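Local atomic coordinates of sialidase B (Streptococcus pneumoniae serotype 4, PDB entry 4XJW), a protein that hydrolyses alpha-(2->3)-, alpha-(2->6)- and alpha-(2->8)-glycosidic linkages of terminal sialic acids in glycoconjugates and also acts as an intramolecular trans-sialidase. Residues Ile239-Ser244 / Thr301-Asp306; Lys277-Ser282 / Val386-Gly391; Asn341-Thr346 / Val415-Tyr420; Glu568-Ser573 / Ile598-His603. The protein carries 1 engineered substitution. All coordinates share one frame; numbering follows the deposited sequence. Where two conformers were deposited one is given.

Contact 1 of 4, residues Ile239-Ser244 / Thr301-Asp306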
loop_
_atom_site.group_PDB
_atom_site.type_symbol
_atom_site.label_atom_id
_atom_site.label_comp_id
_atom_site.label_asym_id
_atom_site.label_seq_id
_atom_site.Cartn_x
_atom_site.Cartn_y
_atom_site.Cartn_z
ATOM N N ILE A 239 9.721 -6.212 -3.986
ATOM C CA ILE A 239 8.448 -6.498 -4.665
ATOM C C ILE A 239 8.017 -7.917 -4.326
ATOM O O ILE A 239 8.777 -8.863 -4.528
ATOM C CB ILE A 239 8.562 -6.359 -6.193
ATOM C CG1 ILE A 239 9.130 -4.989 -6.595
ATOM C CG2 ILE A 239 7.202 -6.598 -6.841
ATOM C CD1 ILE A 239 8.350 -3.787 -6.039
ATOM N N ALA A 240 6.803 -8.062 -3.795
ATOM C CA ALA A 240 6.280 -9.376 -3.410
ATOM C C ALA A 240 5.062 -9.710 -4.257
ATOM O O ALA A 240 4.401 -8.814 -4.794
ATOM C CB ALA A 240 5.926 -9.411 -1.917
ATOM N N THR A 241 4.773 -11.003 -4.377
ATOM C CA THR A 241 3.614 -11.466 -5.148
ATOM C C THR A 241 2.858 -12.569 -4.420
ATOM O O THR A 241 3.431 -13.290 -3.598
ATOM C CB THR A 241 3.981 -11.971 -6.580
ATOM O OG1 THR A 241 4.872 -13.083 -6.498
ATOM C CG2 THR A 241 4.680 -10.905 -7.403
ATOM N N SER A 242 1.574 -12.676 -4.752
ATOM C CA SER A 242 0.691 -13.740 -4.271
ATOM C C SER A 242 -0.365 -14.011 -5.347
ATOM O O SER A 242 -0.697 -13.125 -6.123
ATOM C CB SER A 242 0.036 -13.304 -2.953
ATOM O OG SER A 242 -0.954 -14.235 -2.518
ATOM N N TYR A 243 -0.879 -15.232 -5.426
ATOM C CA TYR A 243 -1.906 -15.536 -6.432
ATOM C C TYR A 243 -3.074 -16.286 -5.803
ATOM O O TYR A 243 -2.949 -16.901 -4.728
ATOM C CB TYR A 243 -1.328 -16.351 -7.626
ATOM C CG TYR A 243 -0.584 -17.578 -7.179
ATOM C CD1 TYR A 243 -1.259 -18.752 -6.891
ATOM C CD2 TYR A 243 0.793 -17.531 -6.971
ATOM C CE1 TYR A 243 -0.568 -19.876 -6.436
ATOM C CE2 TYR A 243 1.487 -18.628 -6.520
ATOM C CZ TYR A 243 0.805 -19.795 -6.250
ATOM O OH TYR A 243 1.505 -20.893 -5.799
ATOM N N SER A 244 -4.217 -16.223 -6.477
ATOM C CA SER A 244 -5.399 -16.949 -6.054
ATOM C C SER A 244 -5.876 -17.820 -7.206
ATOM O O SER A 244 -5.963 -17.353 -8.351
ATOM C CB SER A 244 -6.504 -15.969 -5.644
ATOM O OG SER A 244 -7.717 -16.692 -5.463
ATOM N N THR A 301 4.538 -14.720 -17.532
ATOM C CA THR A 301 4.053 -13.526 -16.862
ATOM C C THR A 301 5.261 -12.627 -16.724
ATOM O O THR A 301 6.358 -13.094 -16.395
ATOM C CB THR A 301 3.484 -13.856 -15.470
ATOM O OG1 THR A 301 2.460 -14.846 -15.599
ATOM C CG2 THR A 301 2.895 -12.620 -14.822
ATOM N N ILE A 302 5.069 -11.341 -16.997
ATOM C CA ILE A 302 6.159 -10.381 -16.962
ATOM C C ILE A 302 5.882 -9.285 -15.937
ATOM O O ILE A 302 4.810 -8.683 -15.933
ATOM C CB ILE A 302 6.390 -9.788 -18.351
ATOM C CG1 ILE A 302 6.788 -10.903 -19.324
ATOM C CG2 ILE A 302 7.424 -8.679 -18.294
ATOM C CD1 ILE A 302 6.925 -10.445 -20.759
ATOM N N LEU A 303 6.847 -9.036 -15.056
ATOM C CA LEU A 303 6.694 -8.000 -14.037
ATOM C C LEU A 303 7.812 -6.977 -14.157
ATOM O O LEU A 303 8.990 -7.335 -14.245
ATOM C CB LEU A 303 6.651 -8.635 -12.630
ATOM C CG LEU A 303 6.494 -7.729 -11.394
ATOM C CD1 LEU A 303 5.817 -8.481 -10.258
ATOM C CD2 LEU A 303 7.838 -7.217 -10.898
ATOM N N LEU A 304 7.434 -5.705 -14.183
ATOM C CA LEU A 304 8.414 -4.628 -14.190
ATOM C C LEU A 304 8.363 -3.870 -12.857
ATOM O O LEU A 304 7.334 -3.859 -12.184
ATOM C CB LEU A 304 8.176 -3.669 -15.368
ATOM C CG LEU A 304 8.839 -4.001 -16.707
ATOM C CD1 LEU A 304 8.424 -5.363 -17.226
ATOM C CD2 LEU A 304 8.519 -2.917 -17.727
ATOM N N ALA A 305 9.476 -3.247 -12.476
ATOM C CA ALA A 305 9.516 -2.350 -11.312
ATOM C C ALA A 305 10.637 -1.333 -11.465
ATOM O O ALA A 305 11.586 -1.567 -12.204
ATOM C CB ALA A 305 9.690 -3.142 -10.006
ATOM N N ASP A 306 10.542 -0.213 -10.763
ATOM C CA ASP A 306 11.690 0.689 -10.708
ATOM C C ASP A 306 12.748 0.069 -9.807
ATOM O O ASP A 306 12.411 -0.595 -8.821
ATOM C CB ASP A 306 11.339 2.045 -10.098
ATOM C CG ASP A 306 10.210 2.773 -10.816
ATOM O OD1 ASP A 306 10.008 2.578 -12.029
ATOM O OD2 ASP A 306 9.536 3.581 -10.132
#
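Leu303 meets Ile239 and Thr241 together, with its two methyls doing the touching. Its CG lies anti to the backbone N (chi1 -180°), which sends the fork straight out of strand 301-306 towards strand 239-244. CD1 arrives 3.9 Å from Thr241 CG2, methyl against methyl at the ends of the two side chains. The same CD1 sits 4.1 Å from Ile239 CG2, while CD2 of the leucine is 4.2 Å from that isoleucine methyl, so Ile239 CG2 is seated against both prongs.

Ile239 has a second branch, and it serves a different neighbour. With chi1 at -54°, CG1 lies beside the backbone N and packs on the methyl of Ala305, whose CB is 3.9 Å from Ile239 CG1. Thr241 divides its two branches by polarity: CG2 faces the leucine, and OG1 is tucked between backbone N and carbonyl carbon, where it hydrogen-bonds Trp433 NE1 in BNR repeat 2.

All four residues are buried, and no hydrogen bond passes between the segments. The axes run nearly antiparallel, at 151°, but stay 9.9 Å apart, a distance for side chains meeting between sheets. Each strand belongs to its own sheet: 239-244 pairs through its backbone with strand 219-226 and with residues 255 to 258, and Leu303 also leans on Ser222. This is the apolar seam between successive blades of the sialidase beta-propeller, with Ile239 about 9 Å, side chain to side chain, from Arg207, a substrate-binding residue by similarity.

Contact 2 of 4, residues Lys277-Ser282 / Val386-Gly391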
loop_
_atom_site.group_PDB
_atom_site.type_symbol
_atom_site.label_atom_id
_atom_site.label_comp_id
_atom_site.label_asym_id
_atom_site.label_seq_id
_atom_site.Cartn_x
_atom_site.Cartn_y
_atom_site.Cartn_z
ATOM N N LYS A 277 8.825 10.363 12.858
ATOM C CA LYS A 277 8.103 9.699 11.751
ATOM C C LYS A 277 8.743 9.857 10.362
ATOM O O LYS A 277 8.524 9.022 9.495
ATOM C CB LYS A 277 6.613 10.076 11.709
ATOM C CG LYS A 277 6.319 11.482 11.223
ATOM C CD LYS A 277 4.870 11.879 11.511
ATOM C CE LYS A 277 4.603 13.309 11.027
ATOM N NZ LYS A 277 3.254 13.813 11.401
ATOM N N ASN A 278 9.542 10.897 10.135
ATOM C CA ASN A 278 10.265 11.016 8.865
ATOM C C ASN A 278 11.585 10.256 8.788
ATOM O O ASN A 278 12.289 10.321 7.760
ATOM C CB ASN A 278 10.489 12.482 8.482
ATOM C CG ASN A 278 9.224 13.161 8.043
ATOM O OD1 ASN A 278 8.271 12.508 7.612
ATOM N ND2 ASN A 278 9.200 14.487 8.144
ATOM N N SER A 279 11.911 9.525 9.852
ATOM C CA SER A 279 13.054 8.624 9.817
ATOM C C SER A 279 12.928 7.724 8.601
ATOM O O SER A 279 11.842 7.189 8.313
ATOM C CB SER A 279 13.142 7.765 11.077
ATOM O OG SER A 279 13.364 8.580 12.221
ATOM N N GLN A 280 14.031 7.565 7.886
ATOM C CA GLN A 280 14.001 6.894 6.600
ATOM C C GLN A 280 15.282 6.101 6.405
ATOM O O GLN A 280 16.368 6.641 6.578
ATOM C CB GLN A 280 13.856 7.959 5.514
ATOM C CG GLN A 280 13.714 7.438 4.114
ATOM C CD GLN A 280 13.396 8.544 3.124
ATOM O OE1 GLN A 280 13.762 9.701 3.335
ATOM N NE2 GLN A 280 12.688 8.197 2.047
ATOM N N ILE A 281 15.160 4.818 6.067
ATOM C CA ILE A 281 16.322 3.982 5.818
ATOM C C ILE A 281 17.070 4.576 4.633
ATOM O O ILE A 281 16.511 4.735 3.552
ATOM C CB ILE A 281 15.937 2.526 5.503
ATOM C CG1 ILE A 281 15.158 1.902 6.665
ATOM C CG2 ILE A 281 17.207 1.712 5.182
ATOM C CD1 ILE A 281 14.776 0.419 6.462
ATOM N N SER A 282 18.331 4.926 4.846
ATOM C CA SER A 282 19.030 5.775 3.892
ATOM C C SER A 282 20.222 5.146 3.185
ATOM O O SER A 282 20.821 5.782 2.319
ATOM C CB SER A 282 19.447 7.084 4.563
ATOM O OG SER A 282 18.319 7.819 4.989
ATOM N N VAL A 386 18.540 -2.390 10.971
ATOM C CA VAL A 386 18.145 -1.095 11.520
ATOM C C VAL A 386 17.514 -1.221 12.904
ATOM O O VAL A 386 16.912 -2.235 13.228
ATOM C CB VAL A 386 17.199 -0.328 10.571
ATOM C CG1 VAL A 386 17.813 -0.206 9.203
ATOM C CG2 VAL A 386 15.837 -0.999 10.498
ATOM N N ASP A 387 17.650 -0.183 13.721
ATOM C CA ASP A 387 16.993 -0.168 15.027
ATOM C C ASP A 387 16.806 1.262 15.523
ATOM O O ASP A 387 17.434 2.201 15.021
ATOM C CB ASP A 387 17.796 -0.965 16.059
ATOM C CG ASP A 387 19.049 -0.238 16.509
ATOM O OD1 ASP A 387 18.959 0.576 17.455
ATOM O OD2 ASP A 387 20.119 -0.474 15.911
ATOM N N PHE A 388 15.936 1.412 16.517
ATOM C CA PHE A 388 15.684 2.698 17.153
ATOM C C PHE A 388 16.047 2.617 18.632
ATOM O O PHE A 388 15.559 3.409 19.435
ATOM C CB PHE A 388 14.208 3.082 17.022
ATOM C CG PHE A 388 13.810 3.532 15.642
ATOM C CD1 PHE A 388 13.919 4.862 15.275
ATOM C CD2 PHE A 388 13.326 2.620 14.713
ATOM C CE1 PHE A 388 13.546 5.287 14.004
ATOM C CE2 PHE A 388 12.954 3.033 13.448
ATOM C CZ PHE A 388 13.071 4.366 13.087
ATOM N N ASP A 389 16.894 1.653 18.989
ATOM C CA ASP A 389 17.255 1.435 20.396
ATOM C C ASP A 389 17.910 2.648 21.069
ATOM O O ASP A 389 17.823 2.806 22.290
ATOM C CB ASP A 389 18.160 0.211 20.538
ATOM C CG ASP A 389 17.470 -1.077 20.132
ATOM O OD1 ASP A 389 16.253 -1.035 19.849
ATOM O OD2 ASP A 389 18.144 -2.131 20.108
ATOM N N SER A 390 18.560 3.500 20.283
ATOM C CA SER A 390 19.222 4.684 20.833
ATOM C C SER A 390 18.297 5.898 20.862
ATOM O O SER A 390 18.680 6.960 21.351
ATOM C CB SER A 390 20.485 5.020 20.035
ATOM O OG SER A 390 20.165 5.568 18.766
ATOM N N GLY A 391 17.084 5.740 20.339
ATOM C CA GLY A 391 16.128 6.833 20.297
ATOM C C GLY A 391 16.062 7.512 18.938
ATOM O O GLY A 391 15.226 8.390 18.705
#
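Phe388 presents the edge of its ring to Ser279, and this is one of two close spots in the contact. Ser279 CB lies in the ring plane, 3.9 Å from both CE1 and CZ of Phe388, and Ser279 OG is 3.7 Å from Phe388 CE1, also close to the plane. That hydroxyl has its hydrogen bond with Leu276 O, and no hydrogen bond crosses to the other segment. Trp270 stacks edge-to-face with the same ring.

The second spot is wholly apolar and buried. Ile281 CD1 reaches 4.1 Å from Val386 CG1, the two side chains crossing at about a right angle. The isoleucine is extended, chi2 -178°, which carries CD1 across to the valine although its CB does not aim there. Glu395 touches both residues.

What meets here is a long loop of the propeller, between strands 255-256 and 286-294, and the end of strand 377-387 in the domain inserted into it. At that end Asp387 OD1 accepts from Asp389 N at 2.8 Å through its anti lone pair, an Asx turn; the same oxygen pairs with Arg394. A type I turn from Phe388 to Gly391 follows, with Gly391 N bonded to Phe388 O.

Past the phenylalanine the contact opens out. Asp389, Ser390 and Gly391 are exposed and leave the loop untouched, and Asn278 on the other segment is likewise exposed, though it meets a crystal neighbour. At the other end, beyond Ile281, Ser282 turns back on its own loop, giving its OG hydrogen to Gln280 O at 2.8 Å from above the carbonyl plane.

Contact 3 of 4, residues Asn341-Thr346 / Val415-Tyr420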
loop_
_atom_site.group_PDB
_atom_site.type_symbol
_atom_site.label_atom_id
_atom_site.label_comp_id
_atom_site.label_asym_id
_atom_site.label_seq_id
_atom_site.Cartn_x
_atom_site.Cartn_y
_atom_site.Cartn_z
ATOM N N ASN A 341 36.630 8.964 -8.524
ATOM C CA ASN A 341 35.570 9.970 -8.481
ATOM C C ASN A 341 34.756 10.004 -9.769
ATOM O O ASN A 341 33.772 10.737 -9.876
ATOM C CB ASN A 341 36.137 11.358 -8.176
ATOM C CG ASN A 341 36.353 11.586 -6.690
ATOM O OD1 ASN A 341 35.645 11.023 -5.856
ATOM N ND2 ASN A 341 37.332 12.419 -6.354
ATOM N N ASP A 342 35.181 9.209 -10.744
ATOM C CA ASP A 342 34.483 9.109 -12.019
ATOM C C ASP A 342 34.098 7.660 -12.319
ATOM O O ASP A 342 34.539 6.731 -11.634
ATOM C CB ASP A 342 35.352 9.678 -13.143
ATOM C CG ASP A 342 36.801 9.234 -13.040
ATOM O OD1 ASP A 342 37.205 8.768 -11.952
ATOM O OD2 ASP A 342 37.538 9.356 -14.044
ATOM N N PHE A 343 33.264 7.473 -13.337
ATOM C CA PHE A 343 32.868 6.139 -13.766
ATOM C C PHE A 343 33.770 5.667 -14.896
ATOM O O PHE A 343 33.566 6.019 -16.059
ATOM C CB PHE A 343 31.400 6.142 -14.203
ATOM C CG PHE A 343 30.436 6.188 -13.060
ATOM C CD1 PHE A 343 30.253 7.362 -12.332
ATOM C CD2 PHE A 343 29.728 5.050 -12.688
ATOM C CE1 PHE A 343 29.372 7.404 -11.269
ATOM C CE2 PHE A 343 28.849 5.086 -11.622
ATOM C CZ PHE A 343 28.666 6.261 -10.911
ATOM N N ARG A 344 34.772 4.872 -14.545
ATOM C CA ARG A 344 35.808 4.481 -15.496
ATOM C C ARG A 344 35.608 3.071 -16.057
ATOM O O ARG A 344 36.473 2.548 -16.769
ATOM C CB ARG A 344 37.193 4.633 -14.847
ATOM C CG ARG A 344 37.499 6.073 -14.421
ATOM C CD ARG A 344 38.763 6.207 -13.573
ATOM N NE ARG A 344 39.989 6.015 -14.348
ATOM C CZ ARG A 344 40.677 6.996 -14.930
ATOM N NH1 ARG A 344 40.261 8.254 -14.839
ATOM N NH2 ARG A 344 41.781 6.718 -15.614
ATOM N N TYR A 345 34.450 2.476 -15.766
ATOM C CA TYR A 345 34.173 1.096 -16.160
ATOM C C TYR A 345 32.792 0.913 -16.797
ATOM O O TYR A 345 31.871 1.705 -16.565
ATOM C CB TYR A 345 34.314 0.158 -14.956
ATOM C CG TYR A 345 35.680 0.199 -14.308
ATOM C CD1 TYR A 345 35.981 1.147 -13.337
ATOM C CD2 TYR A 345 36.669 -0.707 -14.675
ATOM C CE1 TYR A 345 37.234 1.197 -12.750
ATOM C CE2 TYR A 345 37.919 -0.672 -14.092
ATOM C CZ TYR A 345 38.196 0.283 -13.131
ATOM O OH TYR A 345 39.446 0.314 -12.550
ATOM N N THR A 346 32.670 -0.131 -17.612
ATOM C CA THR A 346 31.385 -0.556 -18.160
ATOM C C THR A 346 31.253 -2.061 -18.020
ATOM O O THR A 346 32.253 -2.782 -17.933
ATOM C CB THR A 346 31.221 -0.197 -19.651
ATOM O OG1 THR A 346 32.358 -0.666 -20.394
ATOM C CG2 THR A 346 31.071 1.298 -19.836
ATOM N N VAL A 415 26.858 1.308 -9.455
ATOM C CA VAL A 415 26.153 1.904 -10.582
ATOM C C VAL A 415 25.889 3.382 -10.332
ATOM O O VAL A 415 26.001 3.871 -9.205
ATOM C CB VAL A 415 24.817 1.185 -10.866
ATOM C CG1 VAL A 415 25.065 -0.273 -11.200
ATOM C CG2 VAL A 415 23.885 1.294 -9.675
ATOM N N THR A 416 25.537 4.091 -11.396
ATOM C CA THR A 416 25.155 5.492 -11.298
ATOM C C THR A 416 23.981 5.652 -10.332
ATOM O O THR A 416 23.032 4.868 -10.383
ATOM C CB THR A 416 24.747 6.019 -12.690
ATOM O OG1 THR A 416 25.851 5.887 -13.600
ATOM C CG2 THR A 416 24.303 7.457 -12.627
ATOM N N PRO A 417 24.060 6.631 -9.415
ATOM C CA PRO A 417 22.986 6.874 -8.441
ATOM C C PRO A 417 21.787 7.521 -9.105
ATOM O O PRO A 417 21.537 8.704 -8.933
ATOM C CB PRO A 417 23.626 7.846 -7.441
ATOM C CG PRO A 417 24.660 8.571 -8.264
ATOM C CD PRO A 417 25.219 7.512 -9.176
ATOM N N THR A 418 21.047 6.729 -9.871
ATOM C CA THR A 418 19.860 7.224 -10.550
ATOM C C THR A 418 18.841 6.101 -10.549
ATOM O O THR A 418 19.139 5.016 -10.062
ATOM C CB THR A 418 20.186 7.672 -11.995
ATOM O OG1 THR A 418 19.072 8.387 -12.553
ATOM C CG2 THR A 418 20.538 6.475 -12.876
ATOM N N ASN A 419 17.649 6.348 -11.082
ATOM C CA ASN A 419 16.615 5.303 -11.115
ATOM C C ASN A 419 16.628 4.508 -12.416
ATOM O O ASN A 419 16.907 5.053 -13.495
ATOM C CB ASN A 419 15.233 5.915 -10.900
ATOM C CG ASN A 419 14.927 6.991 -11.913
ATOM O OD1 ASN A 419 15.540 8.060 -11.886
ATOM N ND2 ASN A 419 13.985 6.718 -12.819
ATOM N N TYR A 420 16.311 3.217 -12.306
ATOM C CA TYR A 420 16.280 2.313 -13.452
ATOM C C TYR A 420 14.940 1.585 -13.510
ATOM O O TYR A 420 14.166 1.635 -12.555
ATOM C CB TYR A 420 17.397 1.268 -13.358
ATOM C CG TYR A 420 18.791 1.837 -13.208
ATOM C CD1 TYR A 420 19.252 2.296 -11.975
ATOM C CD2 TYR A 420 19.651 1.902 -14.299
ATOM C CE1 TYR A 420 20.529 2.809 -11.839
ATOM C CE2 TYR A 420 20.927 2.415 -14.170
ATOM C CZ TYR A 420 21.355 2.868 -12.943
ATOM O OH TYR A 420 22.628 3.380 -12.820
#
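Phe343 pushes its ring against the backbone of Val415 and Thr416, where the domain inserted into the sialidase propeller hands the chain back to strand 420-426. The far rim does the touching: CE2 of Phe343 is 3.5 Å from Thr416 N, and CZ is 3.6 Å from Thr416 CA. Val415 O lies in the ring plane at the edge, whereas Thr416 OG1 sits 3.7 Å above one face, towards the rim. Pro417 adds its CD, 4.1 Å from Phe343 CZ. The closest approaches are thus to backbone, with Thr416 OG1 and Pro417 CD adding to them, and no hydrogen bond joins the segments.

Around these lies a second shell. Phe343 CG stands anti to the carbonyl carbon (chi1 -76°), directing the ring at the loop, and Lys336 of strand 330-337 touches that side chain. A salt bridge joins the residues flanking Phe343: NH1 of Arg344 meets the syn lone pair of Asp342 OD2 at 3.0 Å, in the guanidinium plane. Val415 turns away from the ring and packs on Leu333, Leu335 and Val406.

The loop keeps its bend through an inverse gamma turn centred on Pro417. Thr416 O takes two hydrogen bonds there, one from Thr418 N at 2.8 Å and one from the hydroxyl of Tyr420, whose OH donates at 2.9 Å, tilted 18° from the carbonyl plane.

Contact 4 of 4, residues Glu568-Ser573 / Ile598-His603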
loop_
_atom_site.group_PDB
_atom_site.type_symbol
_atom_site.label_atom_id
_atom_site.label_comp_id
_atom_site.label_asym_id
_atom_site.label_seq_id
_atom_site.Cartn_x
_atom_site.Cartn_y
_atom_site.Cartn_z
ATOM N N GLU A 568 -20.708 -1.543 -24.190
ATOM C CA GLU A 568 -19.398 -1.952 -23.705
ATOM C C GLU A 568 -19.016 -1.023 -22.569
ATOM O O GLU A 568 -19.383 0.159 -22.565
ATOM C CB GLU A 568 -18.370 -1.910 -24.821
ATOM C CG GLU A 568 -18.736 -2.851 -25.966
ATOM C CD GLU A 568 -17.756 -2.800 -27.117
ATOM O OE1 GLU A 568 -16.603 -2.374 -26.898
ATOM O OE2 GLU A 568 -18.141 -3.192 -28.242
ATOM N N ALA A 569 -18.270 -1.554 -21.606
ATOM C CA ALA A 569 -18.074 -0.835 -20.354
ATOM C C ALA A 569 -16.619 -0.769 -19.904
ATOM O O ALA A 569 -15.865 -1.736 -20.049
ATOM C CB ALA A 569 -18.937 -1.446 -19.273
ATOM N N VAL A 570 -16.258 0.383 -19.340
ATOM C CA VAL A 570 -14.963 0.601 -18.715
ATOM C C VAL A 570 -15.214 0.874 -17.236
ATOM O O VAL A 570 -16.213 1.504 -16.883
ATOM C CB VAL A 570 -14.255 1.789 -19.377
ATOM C CG1 VAL A 570 -13.062 2.275 -18.567
ATOM C CG2 VAL A 570 -13.834 1.400 -20.776
ATOM N N ILE A 571 -14.343 0.372 -16.364
ATOM C CA ILE A 571 -14.479 0.654 -14.939
ATOM C C ILE A 571 -13.208 1.317 -14.413
ATOM O O ILE A 571 -12.100 0.825 -14.640
ATOM C CB ILE A 571 -14.817 -0.602 -14.122
ATOM C CG1 ILE A 571 -16.053 -1.285 -14.715
ATOM C CG2 ILE A 571 -15.047 -0.238 -12.658
ATOM C CD1 ILE A 571 -16.361 -2.639 -14.108
ATOM N N LEU A 572 -13.377 2.458 -13.747
ATOM C CA LEU A 572 -12.271 3.179 -13.135
ATOM C C LEU A 572 -12.339 3.042 -11.611
ATOM O O LEU A 572 -13.425 3.011 -11.035
ATOM C CB LEU A 572 -12.352 4.663 -13.501
ATOM C CG LEU A 572 -12.300 5.120 -14.952
ATOM C CD1 LEU A 572 -12.253 6.654 -14.984
ATOM C CD2 LEU A 572 -11.102 4.551 -15.693
ATOM N N SER A 573 -11.177 2.985 -10.967
ATOM C CA SER A 573 -11.084 3.006 -9.504
ATOM C C SER A 573 -10.195 4.174 -9.086
ATOM O O SER A 573 -9.077 4.304 -9.584
ATOM C CB SER A 573 -10.482 1.694 -9.005
ATOM O OG SER A 573 -10.029 1.799 -7.676
ATOM N N ILE A 598 -17.107 8.068 -23.767
ATOM C CA ILE A 598 -17.581 7.287 -22.631
ATOM C C ILE A 598 -18.515 8.096 -21.740
ATOM O O ILE A 598 -18.166 9.201 -21.299
ATOM C CB ILE A 598 -16.396 6.790 -21.768
ATOM C CG1 ILE A 598 -15.435 5.937 -22.599
ATOM C CG2 ILE A 598 -16.900 6.019 -20.553
ATOM C CD1 ILE A 598 -14.225 5.429 -21.822
ATOM N N ASP A 599 -19.704 7.551 -21.490
ATOM C CA ASP A 599 -20.651 8.148 -20.554
ATOM C C ASP A 599 -20.487 7.518 -19.179
ATOM O O ASP A 599 -20.851 6.358 -18.974
ATOM C CB ASP A 599 -22.091 7.964 -21.046
ATOM C CG ASP A 599 -23.122 8.275 -19.974
ATOM O OD1 ASP A 599 -22.909 9.223 -19.182
ATOM O OD2 ASP A 599 -24.149 7.567 -19.922
ATOM N N TRP A 600 -19.941 8.283 -18.235
ATOM C CA TRP A 600 -19.754 7.790 -16.868
ATOM C C TRP A 600 -21.081 7.768 -16.117
ATOM O O TRP A 600 -21.524 8.769 -15.550
ATOM C CB TRP A 600 -18.681 8.604 -16.146
ATOM C CG TRP A 600 -17.414 8.634 -16.939
ATOM C CD1 TRP A 600 -16.959 9.655 -17.722
ATOM C CD2 TRP A 600 -16.459 7.569 -17.072
ATOM N NE1 TRP A 600 -15.771 9.301 -18.318
ATOM C CE2 TRP A 600 -15.442 8.029 -17.933
ATOM C CE3 TRP A 600 -16.364 6.279 -16.538
ATOM C CZ2 TRP A 600 -14.342 7.241 -18.270
ATOM C CZ3 TRP A 600 -15.278 5.501 -16.880
ATOM C CH2 TRP A 600 -14.283 5.977 -17.738
ATOM N N LYS A 601 -21.712 6.602 -16.135
ATOM C CA LYS A 601 -23.117 6.465 -15.766
ATOM C C LYS A 601 -23.365 6.061 -14.307
ATOM O O LYS A 601 -24.342 6.498 -13.692
ATOM C CB LYS A 601 -23.767 5.457 -16.709
ATOM C CG LYS A 601 -25.258 5.270 -16.529
ATOM C CD LYS A 601 -25.785 4.346 -17.634
ATOM C CE LYS A 601 -27.290 4.166 -17.583
ATOM N NZ LYS A 601 -27.754 3.342 -18.744
ATOM N N TYR A 602 -22.494 5.221 -13.758
ATOM C CA TYR A 602 -22.673 4.713 -12.398
ATOM C C TYR A 602 -21.464 5.035 -11.517
ATOM O O TYR A 602 -20.323 4.912 -11.961
ATOM C CB TYR A 602 -22.889 3.195 -12.424
ATOM C CG TYR A 602 -24.071 2.735 -13.252
ATOM C CD1 TYR A 602 -25.365 2.836 -12.761
ATOM C CD2 TYR A 602 -23.887 2.172 -14.510
ATOM C CE1 TYR A 602 -26.444 2.405 -13.500
ATOM C CE2 TYR A 602 -24.955 1.736 -15.260
ATOM C CZ TYR A 602 -26.235 1.860 -14.747
ATOM O OH TYR A 602 -27.313 1.435 -15.482
ATOM N N HIS A 603 -21.719 5.461 -10.279
ATOM C CA HIS A 603 -20.665 5.683 -9.282
ATOM C C HIS A 603 -20.966 4.818 -8.061
ATOM O O HIS A 603 -22.030 4.956 -7.457
ATOM C CB HIS A 603 -20.644 7.149 -8.839
ATOM C CG HIS A 603 -20.174 8.098 -9.895
ATOM N ND1 HIS A 603 -18.990 8.801 -9.792
ATOM C CD2 HIS A 603 -20.734 8.477 -11.070
ATOM C CE1 HIS A 603 -18.838 9.560 -10.863
ATOM N NE2 HIS A 603 -19.884 9.385 -11.652
#
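Leu572 lays its CD1 methyl over the six-membered ring of Trp600, 3.9 Å from CD1 to the ring centroid and 30° off the normal, a CH-pi contact. At the rim the branch carbon is also close, Leu572 CG lying 3.5 Å from Trp600 CH2. The opposite face of the indole is taken by the tryptophan's own strand neighbour but one: Ile598 CG2 stands 3.5 Å above the plane, over its centre. Held flat between leucine and isoleucine, the ring has little freedom to rock.

Its edge is used too. Val570 CG1 is 4.0 Å from Trp600 CH2, near the ring plane, and the other methyl, CG2, is 4.2 Å from Ile598 CD1. Chi1 of Val570, at 166°, sets CG1 anti to the backbone N and towards the indole, leaving CG2 for the isoleucine. Trp600 starts out less directly aimed; with CG beside the backbone N the indole swings back over strand 569-573.

These strands are not hydrogen-bonded to one another. Strand 584-592 runs between them in the same sheet, and Val587 on it touches Trp600. Along 598-603 a classic beta bulge, Lys601 and Tyr602 both facing Val588, interrupts the regular pairing. Phe517, from another sheet, packs on Val570, Leu572 and Ile598.

The segment axes approach to 8.5 Å at 59°, consistent with the twist accumulated over two strand steps and with the bulge in 598-603: the outermost strand 597-605 crosses over 569-575, two strands in, as in the four-stranded antiparallel blades of the sialidase beta-propeller.

Contacts 1 and 4 belong to the propeller, their centres 27 Å apart: contact 1 joins two blades, contact 4 lies within a later one. Contact 2 sets a propeller loop against the inserted sheet; contact 3, 28 Å away centre to centre, lies where the chain returns from that sheet to the propeller. Along the chain contact 2 crosses contacts 1 and 3, since 277-282 falls between the segments of contact 1 and 386-391 between those of contact 3; contact 4 comes last. Contacts 1 and 3 touch, Asp306 CB lying 3.8 Å from Tyr420 O. Contacts 2 and 4 sit on opposite sides of the chain's centre. The insertion therefore meets neighbouring chain at two separate places.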